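Side-chain contacts in putative sugar binding protein (Bacteroides vulgatus ATCC 8482, PDB 3KEZ), which probably binds sugars at the outer membrane as a calcium-containing member of the SusD family of nutrient-binding proteins: residues 198-203 / 341-346; 119-124 / 191-196; 289-294 / 304-309. All coordinates share one frame; numbering follows the deposited sequence. Where two conformers were deposited one is given.

Overall arrangement
Contacts 1 and 2 share helix 195-209 and lie in the chain's interior, their centres about 12 and 13 Å from its centre; contact 3 is farther out, about 21 Å away, with mostly buried residues but one partly exposed ring. Contact 2 packs the residue leading into the shared helix against helix 109-134 through apolar side chains, with no hydrogen bond across, and the two contacts touch, Ala-198 CB lying 4.0 Å from Ala-121 CB. Contact 1 ties the next turns to helix 337-350 through a polar hydrogen-bonded pair. Contact 3 joins a short helix to a hairpin strand by aromatic and aliphatic packing; its nearest atoms are about 11 Å from contact 1 and 21 Å from contact 2.

Contact 1 (198-203 / 341-346); sequences AMTLLS and YLNAAE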
loop_
_atom_site.group_PDB
_atom_site.type_symbol
_atom_site.label_atom_id
_atom_site.label_comp_id
_atom_site.label_asym_id
_atom_site.label_seq_id
_atom_site.Cartn_x
_atom_site.Cartn_y
_atom_site.Cartn_z
ATOM N N ALA A 198 -4.571 2.626 10.900
ATOM C CA ALA A 198 -4.909 1.180 11.054
ATOM C C ALA A 198 -6.369 0.875 10.651
ATOM O O ALA A 198 -6.617 -0.126 10.006
ATOM C CB ALA A 198 -4.619 0.653 12.466
HETATM N N MSE A 199 -7.308 1.750 10.991
HETATM C CA MSE A 199 -8.711 1.555 10.587
HETATM C C MSE A 199 -8.860 1.608 9.052
HETATM O O MSE A 199 -9.629 0.858 8.459
HETATM C CB MSE A 199 -9.626 2.579 11.222
HETATM C CG MSE A 199 -9.884 2.412 12.637
HETATM SE SE MSE A 199 -11.324 3.607 13.191
HETATM C CE MSE A 199 -11.455 3.042 15.068
ATOM N N THR A 200 -8.140 2.520 8.414
ATOM C CA THR A 200 -8.191 2.635 6.955
ATOM C C THR A 200 -7.646 1.370 6.309
ATOM O O THR A 200 -8.293 0.809 5.434
ATOM C CB THR A 200 -7.435 3.869 6.457
ATOM O OG1 THR A 200 -8.027 5.030 7.023
ATOM C CG2 THR A 200 -7.467 3.985 4.962
ATOM N N LEU A 201 -6.508 0.871 6.790
ATOM C CA LEU A 201 -5.915 -0.384 6.234
ATOM C C LEU A 201 -6.901 -1.521 6.480
ATOM O O LEU A 201 -7.201 -2.278 5.573
ATOM C CB LEU A 201 -4.569 -0.723 6.848
ATOM C CG LEU A 201 -3.818 -1.967 6.371
ATOM C CD1 LEU A 201 -3.769 -2.001 4.834
ATOM C CD2 LEU A 201 -2.402 -2.031 6.974
ATOM N N LEU A 202 -7.468 -1.574 7.687
ATOM C CA LEU A 202 -8.371 -2.670 8.026
ATOM C C LEU A 202 -9.598 -2.646 7.078
ATOM O O LEU A 202 -10.024 -3.701 6.623
ATOM C CB LEU A 202 -8.795 -2.635 9.496
ATOM C CG LEU A 202 -9.817 -3.708 9.909
ATOM C CD1 LEU A 202 -9.408 -5.118 9.407
ATOM C CD2 LEU A 202 -10.020 -3.694 11.410
ATOM N N SER A 203 -10.099 -1.448 6.759
ATOM C CA SER A 203 -11.173 -1.315 5.778
ATOM C C SER A 203 -10.803 -1.863 4.416
ATOM O O SER A 203 -11.608 -2.496 3.761
ATOM C CB SER A 203 -11.715 0.150 5.674
ATOM O OG SER A 203 -10.888 1.000 4.884
ATOM N N TYR A 341 -12.026 7.424 2.130
ATOM C CA TYR A 341 -13.217 7.850 1.370
ATOM C C TYR A 341 -13.573 6.843 0.262
ATOM O O TYR A 341 -14.726 6.485 0.106
ATOM C CB TYR A 341 -13.047 9.241 0.769
ATOM C CG TYR A 341 -13.423 10.346 1.711
ATOM C CD1 TYR A 341 -12.541 10.756 2.716
ATOM C CD2 TYR A 341 -14.625 11.014 1.578
ATOM C CE1 TYR A 341 -12.906 11.755 3.618
ATOM C CE2 TYR A 341 -14.985 12.027 2.436
ATOM C CZ TYR A 341 -14.126 12.387 3.466
ATOM O OH TYR A 341 -14.469 13.401 4.325
ATOM N N LEU A 342 -12.575 6.433 -0.522
ATOM C CA LEU A 342 -12.779 5.473 -1.613
ATOM C C LEU A 342 -13.182 4.086 -1.123
ATOM O O LEU A 342 -13.994 3.395 -1.777
ATOM C CB LEU A 342 -11.538 5.385 -2.501
ATOM C CG LEU A 342 -11.172 6.673 -3.261
ATOM C CD1 LEU A 342 -9.662 6.726 -3.531
ATOM C CD2 LEU A 342 -12.060 6.775 -4.561
ATOM N N ASN A 343 -12.618 3.659 0.002
ATOM C CA ASN A 343 -13.062 2.413 0.632
ATOM C C ASN A 343 -14.518 2.478 1.081
ATOM O O ASN A 343 -15.267 1.554 0.806
ATOM C CB ASN A 343 -12.121 2.054 1.796
ATOM C CG ASN A 343 -10.719 1.693 1.320
ATOM O OD1 ASN A 343 -10.449 1.613 0.094
ATOM N ND2 ASN A 343 -9.807 1.459 2.286
ATOM N N ALA A 344 -14.940 3.579 1.722
ATOM C CA ALA A 344 -16.333 3.758 2.119
ATOM C C ALA A 344 -17.258 3.780 0.910
ATOM O O ALA A 344 -18.309 3.156 0.934
ATOM C CB ALA A 344 -16.523 5.035 2.959
ATOM N N ALA A 345 -16.813 4.412 -0.183
ATOM C CA ALA A 345 -17.608 4.473 -1.408
ATOM C C ALA A 345 -17.833 3.093 -2.000
ATOM O O ALA A 345 -18.969 2.726 -2.318
ATOM C CB ALA A 345 -16.973 5.393 -2.424
ATOM N N GLU A 346 -16.762 2.322 -2.102
ATOM C CA GLU A 346 -16.836 0.959 -2.603
ATOM C C GLU A 346 -17.753 0.069 -1.740
ATOM O O GLU A 346 -18.666 -0.581 -2.252
ATOM C CB GLU A 346 -15.439 0.344 -2.741
ATOM C CG GLU A 346 -15.474 -1.075 -3.286
ATOM C CD GLU A 346 -14.086 -1.723 -3.480
ATOM O OE1 GLU A 346 -13.067 -1.026 -3.659
ATOM O OE2 GLU A 346 -14.030 -2.969 -3.457
#
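Helix 195-209 comes closest to helix 337-350, within these segments, at Ser-203 and Asn-343, whose CA atoms are 6.6 Å apart. A small side chain on one helix and a short amide on the other suit so close an approach. The amide nitrogen of Asn-343 does the reaching: its ND2 donates to Ser-203 OG at 2.9 Å, with an N-H...O angle of 156°, and the hydroxyl oxygen lies near the amide plane. Ser-203 holds OG between its backbone N and carbonyl carbon (chi1 80°), a setting that brings the hydroxyl back over its own helix, where OG donates to Thr-200 O at 2.7 Å. The hydroxyl therefore works as a relay, donating a hydrogen bond to the preceding turn and accepting one from the neighbouring helix. Beside this bond, Asn-343 CB comes within 3.5 Å of Ser-203 OG. ND2 also donates to Glu-339 OE2 one turn earlier, while OD1 accepts from Arg-388 NH1 of helix 381-392, so both ends of the amide are engaged and its rotation is probably fixed. Replacing Ser-203 by alanine removes OG, which would probably leave ND2 without its acceptor on the other helix and Thr-200 O without its side-chain donor. Thus two helices, far apart in sequence, are joined here, inside the alpha-helical, TPR-related scaffold of the SusD family, by one buried polar pair, both of whose members have further hydrogen-bond partners.

Contact 2 (119-124 / 191-196); sequences ALAIRG and GKVNRW
Val-193 carries this contact, reaching Ala-121 and Ile-122 on helix 109-134 from the extended chain that leads into helix 195-209. The path to it begins at Gly-191, whose positive phi (74°) suits glycine, and passes Lys-192, whose side chain lies against Tyr-31 of helix 20-34. Val-193 then turns its branched side chain toward the helix, its CA 7.4 Å from Ala-121 CA. One methyl, CG1, sits anti to the backbone N (chi1 177°) and meets Ala-121 CB at 3.8 Å; the other, CG2, faces Ile-122 CG1 at 4.3 Å. A beta-branched residue fits here because its two methyls spread over two neighbouring helix residues, and the alanine keeps that helix slim enough to be approached. Ile-122 also packs on helices 80-96 and 20-34, so the valine adds to an apolar cluster. The backbone N of Val-193 is hydrogen-bonded to Tyr-31 OH, which probably helps to hold this extended loop in place.

Asn-194 turns away from helix 109-134 and takes the N-cap position. Its OD1 accepts a bond from Ala-197 N and a weak one from Trp-196 N (3.1 Å), covering amides that the first turn cannot satisfy from within, while ND2 is held by Asp-187 O. The helix starts at Arg-195, and Arg-195 CB lies over the centre of one face of the Trp-196 ring; the indole NE1 is tied to Gly-186 O. This is an asparagine N-cap preceded by an apolar residue that seats the helix start on its neighbours, within the helical, TPR-related framework of a SusD-family protein.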
loop_
_atom_site.group_PDB
_atom_site.type_symbol
_atom_site.label_atom_id
_atom_site.label_comp_id
_atom_site.label_asym_id
_atom_site.label_seq_id
_atom_site.Cartn_x
_atom_site.Cartn_y
_atom_site.Cartn_z
ATOM N N ALA A 119 2.664 -2.335 17.054
ATOM C CA ALA A 119 3.205 -3.661 16.732
ATOM C C ALA A 119 2.170 -4.575 16.074
ATOM O O ALA A 119 2.477 -5.269 15.092
ATOM C CB ALA A 119 3.756 -4.312 17.980
ATOM N N LEU A 120 0.944 -4.561 16.605
ATOM C CA LEU A 120 -0.177 -5.303 16.036
ATOM C C LEU A 120 -0.546 -4.809 14.620
ATOM O O LEU A 120 -0.697 -5.617 13.722
ATOM C CB LEU A 120 -1.409 -5.211 16.944
ATOM C CG LEU A 120 -1.337 -6.118 18.179
ATOM C CD1 LEU A 120 -2.368 -5.735 19.225
ATOM C CD2 LEU A 120 -1.514 -7.582 17.730
ATOM N N ALA A 121 -0.697 -3.495 14.439
ATOM C CA ALA A 121 -1.010 -2.947 13.129
ATOM C C ALA A 121 0.042 -3.277 12.077
ATOM O O ALA A 121 -0.279 -3.698 10.969
ATOM C CB ALA A 121 -1.250 -1.421 13.230
ATOM N N ILE A 122 1.310 -3.135 12.447
ATOM C CA ILE A 122 2.424 -3.435 11.594
ATOM C C ILE A 122 2.457 -4.920 11.239
ATOM O O ILE A 122 2.618 -5.245 10.100
ATOM C CB ILE A 122 3.758 -2.956 12.210
ATOM C CG1 ILE A 122 3.780 -1.426 12.194
ATOM C CG2 ILE A 122 4.974 -3.417 11.407
ATOM C CD1 ILE A 122 4.862 -0.772 13.077
ATOM N N ARG A 123 2.247 -5.814 12.201
ATOM C CA ARG A 123 2.214 -7.242 11.888
ATOM C C ARG A 123 1.094 -7.576 10.905
ATOM O O ARG A 123 1.291 -8.395 10.018
ATOM C CB ARG A 123 2.101 -8.115 13.142
ATOM C CG ARG A 123 2.327 -9.611 12.855
ATOM C CD ARG A 123 2.508 -10.382 14.159
ATOM N NE ARG A 123 1.265 -10.433 14.927
ATOM C CZ ARG A 123 1.117 -10.990 16.132
ATOM N NH1 ARG A 123 2.149 -11.570 16.746
ATOM N NH2 ARG A 123 -0.085 -10.985 16.709
ATOM N N GLY A 124 -0.084 -6.967 11.097
ATOM C CA GLY A 124 -1.212 -7.153 10.186
ATOM C C GLY A 124 -0.904 -6.656 8.775
ATOM O O GLY A 124 -1.196 -7.339 7.794
ATOM N N GLY A 191 5.345 9.812 11.048
ATOM C CA GLY A 191 6.162 8.654 10.673
ATOM C C GLY A 191 5.802 7.378 11.417
ATOM O O GLY A 191 6.502 6.372 11.275
ATOM N N LYS A 192 4.696 7.390 12.172
ATOM C CA LYS A 192 4.252 6.175 12.892
ATOM C C LYS A 192 2.788 5.838 12.580
ATOM O O LYS A 192 2.024 6.709 12.169
ATOM C CB LYS A 192 4.476 6.348 14.398
ATOM C CG LYS A 192 5.969 6.561 14.739
ATOM C CD LYS A 192 6.237 6.577 16.236
ATOM C CE LYS A 192 7.700 6.904 16.518
ATOM N NZ LYS A 192 8.562 6.341 15.453
ATOM N N VAL A 193 2.402 4.574 12.788
ATOM C CA VAL A 193 0.990 4.164 12.621
ATOM C C VAL A 193 0.152 4.631 13.769
ATOM O O VAL A 193 0.570 4.517 14.934
ATOM C CB VAL A 193 0.874 2.632 12.470
ATOM C CG1 VAL A 193 -0.573 2.210 12.378
ATOM C CG2 VAL A 193 1.644 2.244 11.264
ATOM N N ASN A 194 -1.011 5.200 13.448
ATOM C CA ASN A 194 -2.009 5.584 14.478
ATOM C C ASN A 194 -3.382 4.938 14.252
ATOM O O ASN A 194 -3.545 4.116 13.344
ATOM C CB ASN A 194 -2.063 7.116 14.716
ATOM C CG ASN A 194 -2.829 7.838 13.682
ATOM O OD1 ASN A 194 -3.446 7.217 12.848
ATOM N ND2 ASN A 194 -2.835 9.187 13.749
ATOM N N ARG A 195 -4.355 5.237 15.118
ATOM C CA ARG A 195 -5.630 4.535 15.027
ATOM C C ARG A 195 -6.288 4.649 13.635
ATOM O O ARG A 195 -6.809 3.657 13.076
ATOM C CB ARG A 195 -6.601 5.013 16.102
ATOM C CG ARG A 195 -7.852 4.153 16.195
ATOM C CD ARG A 195 -8.780 4.646 17.304
ATOM N NE ARG A 195 -8.058 4.772 18.558
ATOM C CZ ARG A 195 -8.398 5.581 19.559
ATOM N NH1 ARG A 195 -9.476 6.356 19.471
ATOM N NH2 ARG A 195 -7.643 5.632 20.652
ATOM N N TRP A 196 -6.273 5.850 13.076
ATOM C CA TRP A 196 -6.986 6.123 11.832
ATOM C C TRP A 196 -6.313 5.449 10.632
ATOM O O TRP A 196 -6.988 4.895 9.765
ATOM C CB TRP A 196 -7.174 7.633 11.625
ATOM C CG TRP A 196 -7.447 8.353 12.902
ATOM C CD1 TRP A 196 -6.702 9.351 13.438
ATOM C CD2 TRP A 196 -8.505 8.088 13.851
ATOM N NE1 TRP A 196 -7.237 9.748 14.655
ATOM C CE2 TRP A 196 -8.345 8.992 14.917
ATOM C CE3 TRP A 196 -9.563 7.175 13.896
ATOM C CZ2 TRP A 196 -9.206 9.021 16.012
ATOM C CZ3 TRP A 196 -10.409 7.190 15.001
ATOM C CH2 TRP A 196 -10.235 8.117 16.026
#

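Contact 3 (289-294 / 304-309); sequences SFYQLL and KILSFD
Tyr-291 of helix 288-295 meets both Leu-306 and Phe-308 of strand 306-309, using ring carbons CD1 and CE1 and the hydroxyl end. The helix and strand segments are widely separated, their axes 12.7 Å apart at closest and their N-to-C directions 129° from each other, so large side chains must span the interval.

The aromatic part is an offset edge-to-face pair: Phe-308 directs its edge at the face of Tyr-291, with ring centroids 5.6 Å apart and planes inclined at 68°. The nearest carbons are Tyr-291 CE1 and Phe-308 CZ, at 3.7 Å, while Phe-308 CE2 lies 3.8 Å from the tyrosine CZ. Tyr-291 extends its ring across the interval by setting CG anti to the backbone N (chi1 -178°), whereas Phe-308 swings its ring to the side of its own N. The two side chains meet at about a right angle.

The aliphatic part centres on one methyl. Leu-306 CD1 lies 3.8 Å from Tyr-291 CD1 and 4.2 Å from Leu-294 CD2, one turn further along the helix, so it sits beside both a ring and a leucine branch. Leucine suits the place because its length carries a single methyl, CD1, between the tyrosine ring and Leu-294. Ile-286 of strand 284-286 also packs on Tyr-291 and Leu-306, adding to the apolar patch beside the hairpin that strand 306-309 forms with strand 313-316.

The polar end of Tyr-291 is satisfied outside these segments by Asp-418 OD2. No hydrogen bond crosses between helix and strand, so cohesion rests on ring and methyl packing, and the tyrosine is probably held in its tilt by its ring neighbours and by that carboxylate together.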
loop_
_atom_site.group_PDB
_atom_site.type_symbol
_atom_site.label_atom_id
_atom_site.label_comp_id
_atom_site.label_asym_id
_atom_site.label_seq_id
_atom_site.Cartn_x
_atom_site.Cartn_y
_atom_site.Cartn_z
ATOM N N SER A 289 -2.825 4.792 -21.988
ATOM C CA SER A 289 -4.237 4.598 -21.655
ATOM C C SER A 289 -4.621 5.314 -20.346
ATOM O O SER A 289 -5.705 5.889 -20.260
ATOM C CB SER A 289 -4.617 3.109 -21.567
ATOM O OG SER A 289 -3.821 2.365 -20.648
ATOM N N PHE A 290 -3.735 5.308 -19.347
ATOM C CA PHE A 290 -4.059 5.997 -18.098
ATOM C C PHE A 290 -4.013 7.533 -18.287
ATOM O O PHE A 290 -4.872 8.247 -17.789
ATOM C CB PHE A 290 -3.139 5.620 -16.953
ATOM C CG PHE A 290 -3.412 6.422 -15.707
ATOM C CD1 PHE A 290 -4.491 6.120 -14.914
ATOM C CD2 PHE A 290 -2.623 7.496 -15.363
ATOM C CE1 PHE A 290 -4.752 6.857 -13.755
ATOM C CE2 PHE A 290 -2.893 8.243 -14.254
ATOM C CZ PHE A 290 -3.971 7.908 -13.431
ATOM N N TYR A 291 -3.001 8.018 -18.999
ATOM C CA TYR A 291 -2.950 9.443 -19.351
ATOM C C TYR A 291 -4.224 9.895 -20.075
ATOM O O TYR A 291 -4.803 10.936 -19.734
ATOM C CB TYR A 291 -1.705 9.746 -20.175
ATOM C CG TYR A 291 -1.530 11.194 -20.545
ATOM C CD1 TYR A 291 -1.617 12.194 -19.588
ATOM C CD2 TYR A 291 -1.298 11.566 -21.866
ATOM C CE1 TYR A 291 -1.450 13.518 -19.913
ATOM C CE2 TYR A 291 -1.138 12.903 -22.217
ATOM C CZ TYR A 291 -1.211 13.865 -21.240
ATOM O OH TYR A 291 -1.065 15.152 -21.585
ATOM N N GLN A 292 -4.676 9.096 -21.050
ATOM C CA GLN A 292 -5.907 9.415 -21.782
ATOM C C GLN A 292 -7.173 9.392 -20.910
ATOM O O GLN A 292 -8.018 10.294 -21.026
ATOM C CB GLN A 292 -6.047 8.537 -23.000
ATOM C CG GLN A 292 -4.967 8.918 -24.021
ATOM C CD GLN A 292 -4.957 8.055 -25.252
ATOM O OE1 GLN A 292 -5.644 7.022 -25.330
ATOM N NE2 GLN A 292 -4.126 8.447 -26.221
ATOM N N LEU A 293 -7.284 8.407 -20.026
ATOM C CA LEU A 293 -8.357 8.372 -19.012
ATOM C C LEU A 293 -8.333 9.622 -18.134
ATOM O O LEU A 293 -9.381 10.234 -17.879
ATOM C CB LEU A 293 -8.231 7.089 -18.154
ATOM C CG LEU A 293 -8.683 6.948 -16.676
ATOM C CD1 LEU A 293 -8.423 5.549 -16.242
ATOM C CD2 LEU A 293 -7.970 7.834 -15.695
ATOM N N LEU A 294 -7.135 10.007 -17.671
ATOM C CA LEU A 294 -7.017 11.095 -16.708
ATOM C C LEU A 294 -7.355 12.411 -17.399
ATOM O O LEU A 294 -8.076 13.238 -16.846
ATOM C CB LEU A 294 -5.633 11.140 -16.031
ATOM C CG LEU A 294 -5.457 12.071 -14.816
ATOM C CD1 LEU A 294 -6.428 11.743 -13.686
ATOM C CD2 LEU A 294 -3.987 12.110 -14.282
ATOM N N LYS A 304 -2.104 17.836 -12.619
ATOM C CA LYS A 304 -1.016 18.716 -12.179
ATOM C C LYS A 304 0.082 18.062 -11.338
ATOM O O LYS A 304 1.019 18.744 -10.917
ATOM C CB LYS A 304 -1.597 19.897 -11.412
ATOM C CG LYS A 304 -2.369 20.859 -12.282
ATOM C CD LYS A 304 -3.052 21.912 -11.422
ATOM C CE LYS A 304 -3.648 23.031 -12.269
ATOM N NZ LYS A 304 -4.027 24.193 -11.424
ATOM N N ILE A 305 -0.030 16.761 -11.070
ATOM C CA ILE A 305 1.046 16.029 -10.407
ATOM C C ILE A 305 1.779 15.109 -11.375
ATOM O O ILE A 305 2.509 14.218 -10.950
ATOM C CB ILE A 305 0.601 15.263 -9.123
ATOM C CG1 ILE A 305 -0.491 14.209 -9.368
ATOM C CG2 ILE A 305 0.221 16.255 -8.013
ATOM C CD1 ILE A 305 -0.038 13.041 -10.268
ATOM N N LEU A 306 1.577 15.339 -12.662
ATOM C CA LEU A 306 2.301 14.656 -13.703
ATOM C C LEU A 306 3.484 15.532 -14.092
ATOM O O LEU A 306 3.351 16.732 -14.266
ATOM C CB LEU A 306 1.394 14.393 -14.909
ATOM C CG LEU A 306 0.167 13.463 -14.763
ATOM C CD1 LEU A 306 -0.411 13.256 -16.185
ATOM C CD2 LEU A 306 0.556 12.124 -14.030
ATOM N N SER A 307 4.647 14.905 -14.194
ATOM C CA SER A 307 5.894 15.561 -14.605
ATOM C C SER A 307 6.289 14.977 -15.940
ATOM O O SER A 307 6.541 13.784 -16.063
ATOM C CB SER A 307 7.029 15.322 -13.618
ATOM O OG SER A 307 6.854 16.077 -12.448
ATOM N N PHE A 308 6.314 15.819 -16.968
ATOM C CA PHE A 308 6.557 15.357 -18.334
ATOM C C PHE A 308 8.024 15.527 -18.735
ATOM O O PHE A 308 8.580 16.618 -18.640
ATOM C CB PHE A 308 5.693 16.123 -19.337
ATOM C CG PHE A 308 4.232 15.884 -19.170
ATOM C CD1 PHE A 308 3.503 16.627 -18.265
ATOM C CD2 PHE A 308 3.585 14.901 -19.911
ATOM C CE1 PHE A 308 2.154 16.398 -18.090
ATOM C CE2 PHE A 308 2.234 14.654 -19.728
ATOM C CZ PHE A 308 1.516 15.407 -18.835
ATOM N N ASP A 309 8.634 14.430 -19.175
ATOM C CA ASP A 309 9.942 14.450 -19.797
ATOM C C ASP A 309 9.740 14.845 -21.240
ATOM O O ASP A 309 9.436 13.992 -22.066
ATOM C CB ASP A 309 10.562 13.057 -19.747
ATOM C CG ASP A 309 11.905 13.011 -20.417
ATOM O OD1 ASP A 309 12.466 14.093 -20.567
ATOM O OD2 ASP A 309 12.355 11.926 -20.832
#